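Long-range contacts in Rab GDP-dissociation inhibitor (Saccharomyces cerevisiae, PDB 3CPI), which inhibits GDP release from the Rab GTPase SEC4 and its GTP loading, serves the yeast secretory pathway, and extracts GDP-bound YPT7 from vacuolar membranes: residues S114-F119 and K229-Y234; Q306-A311 and A395-P400; A311-N316 and A362-I367. One frame throughout, in Å; residues are numbered along the deposited sequence.

Contact 1 (S114-F119 and K229-Y234); sequences SGSYVF and KSPYLY
K229 touches S114 at the root of its side chain and reaches it again at the tip through a water. CB rests on the backbone oxygen of S114 (CB to O 3.4 Å). CG, CD and CE then lead away, the chain bending at chi3 (-146°). NZ donates to a water 3.0 Å away, which in turn donates to S114 OG, a partner also of D326. S230 lays its CB against the G115 carbonyl carbon at 3.7 Å, while its OG accepts the N-H of Y232 (3.1 Å, 164°) in an ST turn and bonds V113 O. With an alanine in place of this serine, Y232 N and V113 O are likely to lose these partners, and the turn would be freer to shift. It leads into strand 232-235 beside strand 110-120 of the mixed sheet. S116 CB packs on P231 CD at 4.0 Å. Its OG, anti to the backbone N (chi1 -174°), meets the Y232 ring at its edge (OG to CE2 3.5 Å) and bonds Y220 OH on helix 210-227, which touches P231. Between the segments themselves only packing and the water bridge act, so the direct polar ties come from Q112 and V113, just before S114.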
ATOM      1  N   SER A 114      -1.323   9.665 -12.296  1.00 29.97           N
ATOM      2  CA  SER A 114      -1.643   9.948 -13.697  1.00 29.87           C
ATOM      3  C   SER A 114      -1.951   8.740 -14.589  1.00 29.44           C
ATOM      4  O   SER A 114      -2.658   8.877 -15.591  1.00 30.02           O
ATOM      5  CB  SER A 114      -0.564  10.833 -14.323  1.00 29.71           C
ATOM      6  OG  SER A 114      -0.610  12.128 -13.744  1.00 30.12           O
ATOM      7  N   GLY A 115      -1.441   7.566 -14.230  1.00 28.57           N
ATOM      8  CA  GLY A 115      -1.622   6.389 -15.068  1.00 27.54           C
ATOM      9  C   GLY A 115      -1.632   5.068 -14.332  1.00 27.10           C
ATOM     10  O   GLY A 115      -1.227   4.978 -13.166  1.00 26.90           O
ATOM     11  N   SER A 116      -2.097   4.041 -15.036  1.00 26.35           N
ATOM     12  CA  SER A 116      -2.134   2.682 -14.534  1.00 25.62           C
ATOM     13  C   SER A 116      -1.755   1.753 -15.687  1.00 25.28           C
ATOM     14  O   SER A 116      -2.426   1.724 -16.720  1.00 25.12           O
ATOM     15  CB  SER A 116      -3.530   2.352 -13.978  1.00 25.65           C
ATOM     16  OG  SER A 116      -3.560   1.075 -13.357  1.00 24.85           O
ATOM     17  N   TYR A 117      -0.675   1.001 -15.499  1.00 24.90           N
ATOM     18  CA  TYR A 117      -0.081   0.213 -16.565  1.00 25.16           C
ATOM     19  C   TYR A 117       0.103  -1.259 -16.194  1.00 24.93           C
ATOM     20  O   TYR A 117       0.200  -1.620 -15.019  1.00 24.69           O
ATOM     21  CB  TYR A 117       1.273   0.821 -16.984  1.00 25.12           C
ATOM     22  CG  TYR A 117       1.150   2.098 -17.793  1.00 25.66           C
ATOM     23  CD1 TYR A 117       0.835   3.307 -17.178  1.00 24.74           C
ATOM     24  CD2 TYR A 117       1.353   2.097 -19.179  1.00 26.44           C
ATOM     25  CE1 TYR A 117       0.719   4.475 -17.911  1.00 25.00           C
ATOM     26  CE2 TYR A 117       1.236   3.267 -19.924  1.00 24.88           C
ATOM     27  CZ  TYR A 117       0.924   4.449 -19.278  1.00 25.28           C
ATOM     28  OH  TYR A 117       0.800   5.618 -19.992  1.00 26.13           O
ATOM     29  N   VAL A 118       0.169  -2.095 -17.219  1.00 25.05           N
ATOM     30  CA  VAL A 118       0.439  -3.516 -17.049  1.00 25.37           C
ATOM     31  C   VAL A 118       1.517  -3.947 -18.037  1.00 26.11           C
ATOM     32  O   VAL A 118       1.589  -3.455 -19.157  1.00 26.22           O
ATOM     33  CB  VAL A 118      -0.871  -4.399 -17.167  1.00 24.98           C
ATOM     34  CG1 VAL A 118      -1.470  -4.331 -18.554  1.00 24.00           C
ATOM     35  CG2 VAL A 118      -0.605  -5.846 -16.762  1.00 23.45           C
ATOM     36  N   PHE A 119       2.351  -4.875 -17.594  1.00 27.24           N
ATOM     37  CA  PHE A 119       3.444  -5.401 -18.381  1.00 28.17           C
ATOM     38  C   PHE A 119       2.986  -6.632 -19.177  1.00 29.11           C
ATOM     39  O   PHE A 119       2.312  -7.522 -18.645  1.00 28.93           O
ATOM     40  CB  PHE A 119       4.586  -5.738 -17.422  1.00 27.94           C
ATOM     41  CG  PHE A 119       5.779  -6.374 -18.066  1.00 27.93           C
ATOM     42  CD1 PHE A 119       6.878  -5.600 -18.436  1.00 28.38           C
ATOM     43  CD2 PHE A 119       5.830  -7.746 -18.261  1.00 27.97           C
ATOM     44  CE1 PHE A 119       7.998  -6.181 -19.008  1.00 28.44           C
ATOM     45  CE2 PHE A 119       6.944  -8.342 -18.847  1.00 29.04           C
ATOM     46  CZ  PHE A 119       8.035  -7.558 -19.213  1.00 28.61           C
ATOM     47  N   LYS A 229      -8.095   9.639 -14.717  1.00 43.01           N
ATOM     48  CA  LYS A 229      -6.767   9.221 -15.206  1.00 41.79           C
ATOM     49  C   LYS A 229      -6.313   7.833 -14.745  1.00 40.43           C
ATOM     50  O   LYS A 229      -5.759   7.066 -15.529  1.00 40.26           O
ATOM     51  CB  LYS A 229      -5.703  10.268 -14.868  1.00 42.19           C
ATOM     52  CG  LYS A 229      -5.839  11.572 -15.638  1.00 43.62           C
ATOM     53  CD  LYS A 229      -4.953  12.659 -15.044  1.00 46.12           C
ATOM     54  CE  LYS A 229      -5.607  14.034 -15.180  1.00 48.77           C
ATOM     55  NZ  LYS A 229      -4.915  15.085 -14.366  1.00 50.58           N
ATOM     56  N   SER A 230      -6.519   7.536 -13.466  1.00 38.70           N
ATOM     57  CA  SER A 230      -6.227   6.218 -12.908  1.00 36.86           C
ATOM     58  C   SER A 230      -7.082   6.035 -11.651  1.00 35.55           C
ATOM     59  O   SER A 230      -7.718   6.990 -11.198  1.00 35.76           O
ATOM     60  CB  SER A 230      -4.730   6.069 -12.593  1.00 36.62           C
ATOM     61  OG  SER A 230      -4.431   6.541 -11.293  1.00 35.61           O
ATOM     62  N   PRO A 231      -7.113   4.812 -11.089  1.00 34.05           N
ATOM     63  CA  PRO A 231      -7.891   4.623  -9.870  1.00 32.82           C
ATOM     64  C   PRO A 231      -7.140   5.012  -8.594  1.00 31.70           C
ATOM     65  O   PRO A 231      -7.705   4.917  -7.514  1.00 31.41           O
ATOM     66  CB  PRO A 231      -8.168   3.118  -9.877  1.00 33.02           C
ATOM     67  CG  PRO A 231      -7.001   2.520 -10.589  1.00 33.04           C
ATOM     68  CD  PRO A 231      -6.463   3.558 -11.531  1.00 33.90           C
ATOM     69  N   TYR A 232      -5.894   5.472  -8.728  1.00 30.69           N
ATOM     70  CA  TYR A 232      -4.975   5.587  -7.598  1.00 29.60           C
ATOM     71  C   TYR A 232      -4.724   7.010  -7.154  1.00 29.68           C
ATOM     72  O   TYR A 232      -4.579   7.911  -7.987  1.00 29.47           O
ATOM     73  CB  TYR A 232      -3.632   4.931  -7.931  1.00 28.82           C
ATOM     74  CG  TYR A 232      -3.767   3.474  -8.275  1.00 28.57           C
ATOM     75  CD1 TYR A 232      -4.187   2.559  -7.310  1.00 27.12           C
ATOM     76  CD2 TYR A 232      -3.494   3.007  -9.569  1.00 27.06           C
ATOM     77  CE1 TYR A 232      -4.333   1.227  -7.611  1.00 27.82           C
ATOM     78  CE2 TYR A 232      -3.631   1.661  -9.879  1.00 27.20           C
ATOM     79  CZ  TYR A 232      -4.061   0.782  -8.890  1.00 27.21           C
ATOM     80  OH  TYR A 232      -4.212  -0.544  -9.149  1.00 26.84           O
ATOM     81  N   LEU A 233      -4.642   7.185  -5.835  1.00 29.60           N
ATOM     82  CA  LEU A 233      -4.301   8.463  -5.221  1.00 29.91           C
ATOM     83  C   LEU A 233      -2.982   8.394  -4.438  1.00 30.42           C
ATOM     84  O   LEU A 233      -2.562   7.328  -3.970  1.00 30.42           O
ATOM     85  CB  LEU A 233      -5.442   8.947  -4.316  1.00 29.50           C
ATOM     86  CG  LEU A 233      -6.816   9.202  -4.957  1.00 29.15           C
ATOM     87  CD1 LEU A 233      -7.889   9.296  -3.888  1.00 27.00           C
ATOM     88  CD2 LEU A 233      -6.817  10.468  -5.811  1.00 29.02           C
ATOM     89  N   TYR A 234      -2.339   9.546  -4.300  1.00 30.85           N
ATOM     90  CA  TYR A 234      -1.092   9.662  -3.575  1.00 31.07           C
ATOM     91  C   TYR A 234      -1.020  11.065  -2.967  1.00 31.56           C
ATOM     92  O   TYR A 234      -1.359  12.046  -3.646  1.00 31.55           O
ATOM     93  CB  TYR A 234       0.080   9.404  -4.514  1.00 30.91           C
ATOM     94  CG  TYR A 234       1.422   9.292  -3.825  1.00 31.04           C
ATOM     95  CD1 TYR A 234       1.739   8.180  -3.045  1.00 30.89           C
ATOM     96  CD2 TYR A 234       2.382  10.293  -3.970  1.00 30.44           C
ATOM     97  CE1 TYR A 234       2.985   8.070  -2.415  1.00 31.41           C
ATOM     98  CE2 TYR A 234       3.622  10.197  -3.352  1.00 30.84           C
ATOM     99  CZ  TYR A 234       3.918   9.085  -2.575  1.00 31.70           C
ATOM    100  OH  TYR A 234       5.151   8.990  -1.972  1.00 31.39           O
TER
HETATM  101  O   HOH W   1      -2.921  13.626 -12.603  1.00 51.80           O

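Contact 2 (Q306-A311 and A395-P400); sequences QRVIRA and AELFEP
V308 and A395 form an antiparallel hydrogen-bonded pair in which each residue gives its N-H to the other's carbonyl. V308 N reaches A395 O at 2.7 Å, nearly in line with the C=O bond. A395 N returns a bond to V308 O at 2.9 Å, lying in the carbonyl plane. Beyond R307 and E396, L397 N bonds Q306 O at 2.9 Å, tilted 22° from that carbonyl's plane; this bond is single, Q306 N bonding T304 OG1 instead. Two of these acceptors also take a weak CA-H...O contact: A395 O from R307 CA (3.2 Å) and Q306 O from E396 CA (3.5 Å). R307 and E396, the non-hydrogen-bonded pair between, turn their backbone polar groups outward, and R307 bonds I368 on the far side.

Their side chains cross by their stems, R307 CG against E396 CB at 4.1 Å, but the charged ends do not join. Guanidinium and carboxylate planes stand 87° apart, and E396 OE2 takes a hydrogen bond with S303 OG. Q306 and L397 also cross, the amide NE2 meeting the CD1 methyl at 3.6 Å. On the face opposite R307, V308 CG1, placed between the backbone N and carbonyl carbon (chi1 55°), touches both A395 CB and L397 CD2, the latter at 3.8 Å. V308 CG2 lies over the centre of the R310 guanidinium, whose NH2 is bonded to the backbone oxygens of Y415 and D416. The pairing is typical of a twisted antiparallel sheet, here where strand 389-400 lines up beside the long strand 301-315.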
ATOM      1  N   GLN A 306       8.766 -14.840   4.072  1.00 28.23           N
ATOM      2  CA  GLN A 306       8.896 -13.905   2.959  1.00 29.01           C
ATOM      3  C   GLN A 306       9.910 -12.791   3.196  1.00 28.72           C
ATOM      4  O   GLN A 306       9.983 -12.213   4.277  1.00 28.75           O
ATOM      5  CB  GLN A 306       7.535 -13.296   2.606  1.00 28.94           C
ATOM      6  CG  GLN A 306       6.567 -14.268   1.951  1.00 29.42           C
ATOM      7  CD  GLN A 306       5.281 -13.593   1.496  1.00 30.36           C
ATOM      8  OE1 GLN A 306       4.806 -13.828   0.382  1.00 33.07           O
ATOM      9  NE2 GLN A 306       4.707 -12.756   2.359  1.00 31.42           N
ATOM     10  N   ARG A 307      10.697 -12.509   2.164  1.00 29.04           N
ATOM     11  CA  ARG A 307      11.548 -11.328   2.123  1.00 29.01           C
ATOM     12  C   ARG A 307      11.182 -10.505   0.894  1.00 28.53           C
ATOM     13  O   ARG A 307      10.901 -11.059  -0.170  1.00 28.42           O
ATOM     14  CB  ARG A 307      13.025 -11.719   2.087  1.00 29.21           C
ATOM     15  CG  ARG A 307      13.527 -12.285   3.403  1.00 31.00           C
ATOM     16  CD  ARG A 307      14.689 -13.246   3.218  1.00 33.51           C
ATOM     17  NE  ARG A 307      15.893 -12.581   2.721  1.00 34.87           N
ATOM     18  CZ  ARG A 307      16.473 -12.851   1.554  1.00 35.96           C
ATOM     19  NH1 ARG A 307      15.973 -13.787   0.750  1.00 36.03           N
ATOM     20  NH2 ARG A 307      17.566 -12.189   1.196  1.00 37.00           N
ATOM     21  N   VAL A 308      11.186  -9.188   1.052  1.00 28.31           N
ATOM     22  CA  VAL A 308      10.873  -8.262  -0.042  1.00 28.12           C
ATOM     23  C   VAL A 308      12.103  -7.434  -0.454  1.00 28.20           C
ATOM     24  O   VAL A 308      12.826  -6.898   0.398  1.00 28.12           O
ATOM     25  CB  VAL A 308       9.678  -7.329   0.335  1.00 28.29           C
ATOM     26  CG1 VAL A 308       9.954  -6.582   1.646  1.00 27.85           C
ATOM     27  CG2 VAL A 308       9.336  -6.352  -0.802  1.00 27.46           C
ATOM     28  N   ILE A 309      12.357  -7.358  -1.754  1.00 28.04           N
ATOM     29  CA  ILE A 309      13.353  -6.422  -2.260  1.00 28.07           C
ATOM     30  C   ILE A 309      12.659  -5.168  -2.782  1.00 27.93           C
ATOM     31  O   ILE A 309      11.686  -5.263  -3.542  1.00 27.51           O
ATOM     32  CB  ILE A 309      14.298  -7.038  -3.335  1.00 28.00           C
ATOM     33  CG1 ILE A 309      15.394  -6.025  -3.713  1.00 28.20           C
ATOM     34  CG2 ILE A 309      13.503  -7.567  -4.562  1.00 27.67           C
ATOM     35  CD1 ILE A 309      16.481  -6.566  -4.627  1.00 28.77           C
ATOM     36  N   ARG A 310      13.149  -4.010  -2.338  1.00 27.68           N
ATOM     37  CA  ARG A 310      12.705  -2.718  -2.847  1.00 28.07           C
ATOM     38  C   ARG A 310      13.883  -1.952  -3.441  1.00 28.44           C
ATOM     39  O   ARG A 310      14.938  -1.845  -2.818  1.00 28.80           O
ATOM     40  CB  ARG A 310      12.006  -1.897  -1.756  1.00 27.80           C
ATOM     41  CG  ARG A 310      10.753  -2.571  -1.233  1.00 27.60           C
ATOM     42  CD  ARG A 310       9.868  -1.676  -0.398  1.00 26.16           C
ATOM     43  NE  ARG A 310       8.663  -2.402   0.007  1.00 26.55           N
ATOM     44  CZ  ARG A 310       8.512  -3.047   1.163  1.00 26.81           C
ATOM     45  NH1 ARG A 310       9.484  -3.050   2.068  1.00 27.07           N
ATOM     46  NH2 ARG A 310       7.373  -3.671   1.431  1.00 26.28           N
ATOM     47  N   ALA A 311      13.701  -1.453  -4.658  1.00 28.74           N
ATOM     48  CA  ALA A 311      14.706  -0.621  -5.315  1.00 28.99           C
ATOM     49  C   ALA A 311      14.124   0.754  -5.605  1.00 29.40           C
ATOM     50  O   ALA A 311      13.263   0.901  -6.473  1.00 29.42           O
ATOM     51  CB  ALA A 311      15.193  -1.278  -6.595  1.00 28.61           C
ATOM     52  N   ALA A 395      13.906  -6.590   3.111  1.00 32.38           N
ATOM     53  CA  ALA A 395      13.219  -6.644   4.390  1.00 31.36           C
ATOM     54  C   ALA A 395      12.519  -7.990   4.517  1.00 30.93           C
ATOM     55  O   ALA A 395      11.968  -8.497   3.541  1.00 30.85           O
ATOM     56  CB  ALA A 395      12.218  -5.509   4.490  1.00 31.26           C
ATOM     57  N   GLU A 396      12.566  -8.569   5.714  1.00 30.17           N
ATOM     58  CA  GLU A 396      11.836  -9.793   6.019  1.00 29.84           C
ATOM     59  C   GLU A 396      10.476  -9.411   6.590  1.00 28.63           C
ATOM     60  O   GLU A 396      10.347  -8.420   7.313  1.00 28.71           O
ATOM     61  CB  GLU A 396      12.622 -10.659   7.010  1.00 29.61           C
ATOM     62  CG  GLU A 396      12.047 -12.062   7.221  1.00 30.96           C
ATOM     63  CD  GLU A 396      12.976 -12.998   8.007  1.00 31.88           C
ATOM     64  OE1 GLU A 396      13.969 -12.528   8.622  1.00 34.64           O
ATOM     65  OE2 GLU A 396      12.700 -14.219   8.013  1.00 33.53           O
ATOM     66  N   LEU A 397       9.466 -10.198   6.259  1.00 27.63           N
ATOM     67  CA  LEU A 397       8.099  -9.879   6.624  1.00 26.43           C
ATOM     68  C   LEU A 397       7.675 -10.728   7.801  1.00 26.04           C
ATOM     69  O   LEU A 397       7.841 -11.943   7.782  1.00 25.73           O
ATOM     70  CB  LEU A 397       7.154 -10.087   5.430  1.00 25.97           C
ATOM     71  CG  LEU A 397       7.433  -9.336   4.119  1.00 24.88           C
ATOM     72  CD1 LEU A 397       6.322  -9.629   3.098  1.00 23.99           C
ATOM     73  CD2 LEU A 397       7.555  -7.844   4.351  1.00 21.52           C
ATOM     74  N   PHE A 398       7.128 -10.071   8.821  1.00 25.78           N
ATOM     75  CA  PHE A 398       6.710 -10.736  10.043  1.00 25.58           C
ATOM     76  C   PHE A 398       5.205 -10.660  10.275  1.00 25.65           C
ATOM     77  O   PHE A 398       4.522  -9.778   9.748  1.00 25.70           O
ATOM     78  CB  PHE A 398       7.464 -10.162  11.238  1.00 25.56           C
ATOM     79  CG  PHE A 398       8.951 -10.352  11.156  1.00 26.27           C
ATOM     80  CD1 PHE A 398       9.543 -11.500  11.668  1.00 26.50           C
ATOM     81  CD2 PHE A 398       9.756  -9.390  10.553  1.00 26.32           C
ATOM     82  CE1 PHE A 398      10.913 -11.686  11.589  1.00 26.77           C
ATOM     83  CE2 PHE A 398      11.127  -9.564  10.461  1.00 26.47           C
ATOM     84  CZ  PHE A 398      11.709 -10.714  10.979  1.00 26.95           C
ATOM     85  N   GLU A 399       4.699 -11.596  11.070  1.00 25.45           N
ATOM     86  CA  GLU A 399       3.296 -11.618  11.460  1.00 26.06           C
ATOM     87  C   GLU A 399       3.190 -12.027  12.935  1.00 26.18           C
ATOM     88  O   GLU A 399       4.116 -12.641  13.469  1.00 26.46           O
ATOM     89  CB  GLU A 399       2.487 -12.557  10.549  1.00 25.67           C
ATOM     90  CG  GLU A 399       2.905 -14.023  10.619  1.00 26.44           C
ATOM     91  CD  GLU A 399       2.021 -14.943   9.780  1.00 26.41           C
ATOM     92  OE1 GLU A 399       0.835 -14.624   9.559  1.00 26.42           O
ATOM     93  OE2 GLU A 399       2.523 -15.994   9.340  1.00 26.85           O
ATOM     94  N   PRO A 400       2.078 -11.671  13.605  1.00 26.36           N
ATOM     95  CA  PRO A 400       1.948 -12.053  15.013  1.00 26.40           C
ATOM     96  C   PRO A 400       1.844 -13.571  15.194  1.00 26.78           C
ATOM     97  O   PRO A 400       1.328 -14.280  14.313  1.00 26.27           O
ATOM     98  CB  PRO A 400       0.642 -11.388  15.451  1.00 26.18           C
ATOM     99  CG  PRO A 400       0.290 -10.418  14.377  1.00 26.53           C
ATOM    100  CD  PRO A 400       0.905 -10.924  13.121  1.00 26.23           C
TER

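Contact 3 (A311-N316 and A362-I367); sequences AICILN and AIISTI
The flat peptide groups that pair A311 and C313 with I364 and A362 meet through N-H...O bonds, one donor in the carbonyl plane and three tilted from it, while side chains occupy the two faces of the sheet. A311, C313, A362 and I364 point to one face, on which F381 of helix 378-381 packs; I312 and I363 point to the other. This is a regular antiparallel pairing inside the mixed sheet, with strand 360-367 between strands 301-315 and 343-349.

Two hydrogen-bonded pairs flank the non-hydrogen-bonded pair I312 with I363. In the first, A311 N lies in the carbonyl plane of I364 O, at 2.8 Å, whereas I364 N reaches A311 O at 2.9 Å from 33° off that carbonyl's plane. In the second, C313 N bonds A362 O at 2.8 Å, again well tilted, and A362 N answers to C313 O at 2.9 Å in a nearly straight bond. A311 O also receives a CA-H...O contact from I363. The N-H and C=O groups of the two hydrogen-bonded pairs are all used between the strands, while those of I312 and I363 turn outward to F391 and A346.

I312 and I363 lie side by side and point the same way, with I312 CG1 at 4.0 Å from I363 CG2. On the other face L315, at the end of the strand, brings CD1 back to A362 CB at 4.2 Å. C313 SG lies anti to the carbonyl carbon (chi1 -52°), and this rotation sets it 4.1 Å from I364 CD1.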
ATOM      1  N   ALA A 311      13.701  -1.453  -4.658  1.00 28.74           N
ATOM      2  CA  ALA A 311      14.706  -0.621  -5.315  1.00 28.99           C
ATOM      3  C   ALA A 311      14.124   0.754  -5.605  1.00 29.40           C
ATOM      4  O   ALA A 311      13.263   0.901  -6.473  1.00 29.42           O
ATOM      5  CB  ALA A 311      15.193  -1.278  -6.595  1.00 28.61           C
ATOM      6  N   ILE A 312      14.577   1.754  -4.855  1.00 30.18           N
ATOM      7  CA  ILE A 312      14.200   3.143  -5.110  1.00 31.04           C
ATOM      8  C   ILE A 312      15.144   3.713  -6.180  1.00 31.93           C
ATOM      9  O   ILE A 312      16.343   3.900  -5.939  1.00 32.05           O
ATOM     10  CB  ILE A 312      14.237   4.008  -3.821  1.00 30.76           C
ATOM     11  CG1 ILE A 312      13.297   3.437  -2.751  1.00 31.03           C
ATOM     12  CG2 ILE A 312      13.871   5.460  -4.133  1.00 31.37           C
ATOM     13  CD1 ILE A 312      13.315   4.182  -1.412  1.00 30.75           C
ATOM     14  N   CYS A 313      14.603   3.957  -7.367  1.00 32.82           N
ATOM     15  CA  CYS A 313      15.400   4.456  -8.491  1.00 33.47           C
ATOM     16  C   CYS A 313      15.103   5.926  -8.741  1.00 34.01           C
ATOM     17  O   CYS A 313      13.956   6.366  -8.615  1.00 33.94           O
ATOM     18  CB  CYS A 313      15.126   3.646  -9.762  1.00 32.92           C
ATOM     19  SG  CYS A 313      15.285   1.865  -9.561  1.00 33.70           S
ATOM     20  N   ILE A 314      16.147   6.682  -9.076  1.00 34.85           N
ATOM     21  CA  ILE A 314      15.986   8.078  -9.476  1.00 35.68           C
ATOM     22  C   ILE A 314      16.229   8.202 -10.973  1.00 36.25           C
ATOM     23  O   ILE A 314      17.196   7.651 -11.503  1.00 36.16           O
ATOM     24  CB  ILE A 314      16.931   9.028  -8.713  1.00 35.61           C
ATOM     25  CG1 ILE A 314      16.662   8.959  -7.205  1.00 35.70           C
ATOM     26  CG2 ILE A 314      16.757  10.470  -9.213  1.00 35.95           C
ATOM     27  CD1 ILE A 314      17.626   9.783  -6.359  1.00 35.90           C
ATOM     28  N   LEU A 315      15.331   8.917 -11.640  1.00 37.13           N
ATOM     29  CA  LEU A 315      15.419   9.149 -13.075  1.00 37.94           C
ATOM     30  C   LEU A 315      15.429  10.655 -13.356  1.00 38.77           C
ATOM     31  O   LEU A 315      14.926  11.440 -12.547  1.00 38.75           O
ATOM     32  CB  LEU A 315      14.237   8.484 -13.794  1.00 37.71           C
ATOM     33  CG  LEU A 315      13.681   7.131 -13.312  1.00 37.01           C
ATOM     34  CD1 LEU A 315      12.420   6.804 -14.084  1.00 35.86           C
ATOM     35  CD2 LEU A 315      14.700   5.974 -13.416  1.00 35.48           C
ATOM     36  N   ASN A 316      16.008  11.041 -14.495  1.00 39.77           N
ATOM     37  CA  ASN A 316      16.018  12.438 -14.970  1.00 40.78           C
ATOM     38  C   ASN A 316      15.021  12.669 -16.105  1.00 40.77           C
ATOM     39  O   ASN A 316      15.004  13.738 -16.732  1.00 40.63           O
ATOM     40  CB  ASN A 316      17.421  12.828 -15.461  1.00 41.19           C
ATOM     41  CG  ASN A 316      18.408  13.041 -14.323  1.00 43.40           C
ATOM     42  OD1 ASN A 316      18.057  12.935 -13.138  1.00 45.53           O
ATOM     43  ND2 ASN A 316      19.659  13.341 -14.678  1.00 45.03           N
ATOM     44  N   ALA A 362      11.136   6.058  -9.105  1.00 31.93           N
ATOM     45  CA  ALA A 362      10.560   4.801  -9.549  1.00 31.26           C
ATOM     46  C   ALA A 362      10.946   3.734  -8.545  1.00 30.63           C
ATOM     47  O   ALA A 362      12.114   3.370  -8.447  1.00 30.52           O
ATOM     48  CB  ALA A 362      11.068   4.439 -10.932  1.00 31.30           C
ATOM     49  N   ILE A 363       9.963   3.253  -7.787  1.00 29.60           N
ATOM     50  CA  ILE A 363      10.221   2.290  -6.721  1.00 28.66           C
ATOM     51  C   ILE A 363       9.721   0.900  -7.107  1.00 28.11           C
ATOM     52  O   ILE A 363       8.533   0.694  -7.343  1.00 28.08           O
ATOM     53  CB  ILE A 363       9.601   2.754  -5.377  1.00 28.71           C
ATOM     54  CG1 ILE A 363      10.041   4.187  -5.034  1.00 28.87           C
ATOM     55  CG2 ILE A 363       9.974   1.806  -4.232  1.00 28.46           C
ATOM     56  CD1 ILE A 363       9.090   5.289  -5.511  1.00 27.54           C
ATOM     57  N   ILE A 364      10.642  -0.054  -7.166  1.00 27.58           N
ATOM     58  CA  ILE A 364      10.323  -1.414  -7.589  1.00 26.77           C
ATOM     59  C   ILE A 364      10.328  -2.341  -6.386  1.00 26.88           C
ATOM     60  O   ILE A 364      11.216  -2.258  -5.534  1.00 27.30           O
ATOM     61  CB  ILE A 364      11.316  -1.917  -8.665  1.00 26.82           C
ATOM     62  CG1 ILE A 364      11.321  -0.971  -9.871  1.00 25.65           C
ATOM     63  CG2 ILE A 364      10.991  -3.351  -9.095  1.00 25.85           C
ATOM     64  CD1 ILE A 364      12.578  -1.059 -10.696  1.00 25.22           C
ATOM     65  N   SER A 365       9.331  -3.220  -6.321  1.00 26.68           N
ATOM     66  CA  SER A 365       9.194  -4.160  -5.210  1.00 26.20           C
ATOM     67  C   SER A 365       8.606  -5.506  -5.628  1.00 26.19           C
ATOM     68  O   SER A 365       7.708  -5.579  -6.478  1.00 26.39           O
ATOM     69  CB  SER A 365       8.346  -3.547  -4.097  1.00 26.10           C
ATOM     70  OG  SER A 365       7.097  -3.140  -4.606  1.00 25.38           O
ATOM     71  N   THR A 366       9.127  -6.568  -5.018  1.00 25.97           N
ATOM     72  CA  THR A 366       8.610  -7.921  -5.204  1.00 25.81           C
ATOM     73  C   THR A 366       9.038  -8.839  -4.065  1.00 26.07           C
ATOM     74  O   THR A 366       9.992  -8.540  -3.341  1.00 25.81           O
ATOM     75  CB  THR A 366       9.043  -8.535  -6.558  1.00 25.72           C
ATOM     76  OG1 THR A 366       8.202  -9.654  -6.859  1.00 25.43           O
ATOM     77  CG2 THR A 366      10.518  -8.992  -6.533  1.00 25.83           C
ATOM     78  N   ILE A 367       8.324  -9.955  -3.916  1.00 26.37           N
ATOM     79  CA  ILE A 367       8.713 -11.022  -3.001  1.00 26.70           C
ATOM     80  C   ILE A 367       9.853 -11.822  -3.643  1.00 27.45           C
ATOM     81  O   ILE A 367       9.726 -12.310  -4.769  1.00 27.17           O
ATOM     82  CB  ILE A 367       7.510 -11.957  -2.642  1.00 26.75           C
ATOM     83  CG1 ILE A 367       6.376 -11.173  -1.963  1.00 26.35           C
ATOM     84  CG2 ILE A 367       7.950 -13.121  -1.741  1.00 25.76           C
ATOM     85  CD1 ILE A 367       6.769 -10.516  -0.635  1.00 28.49           C
TER

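All three contacts belong to one mixed sheet but draw on different parts of it. Contacts 2 and 3 use the same strand, 301-315, which pairs with 389-400 in contact 2 and 360-367 in contact 3; they share A311, and I309 N probably bonds T366 O between them. Contact 3 is wholly buried and lined by apolar side chains, while contact 2 is partly buried and carries R307 and E396 on one face and the R310 guanidinium near the other. Contact 1 is also mostly buried, yet has no backbone bonds across it: its loop-and-strand meeting relies on packing and a water. Its centre lies about 25 Å from that of contact 2, across the chain's centre.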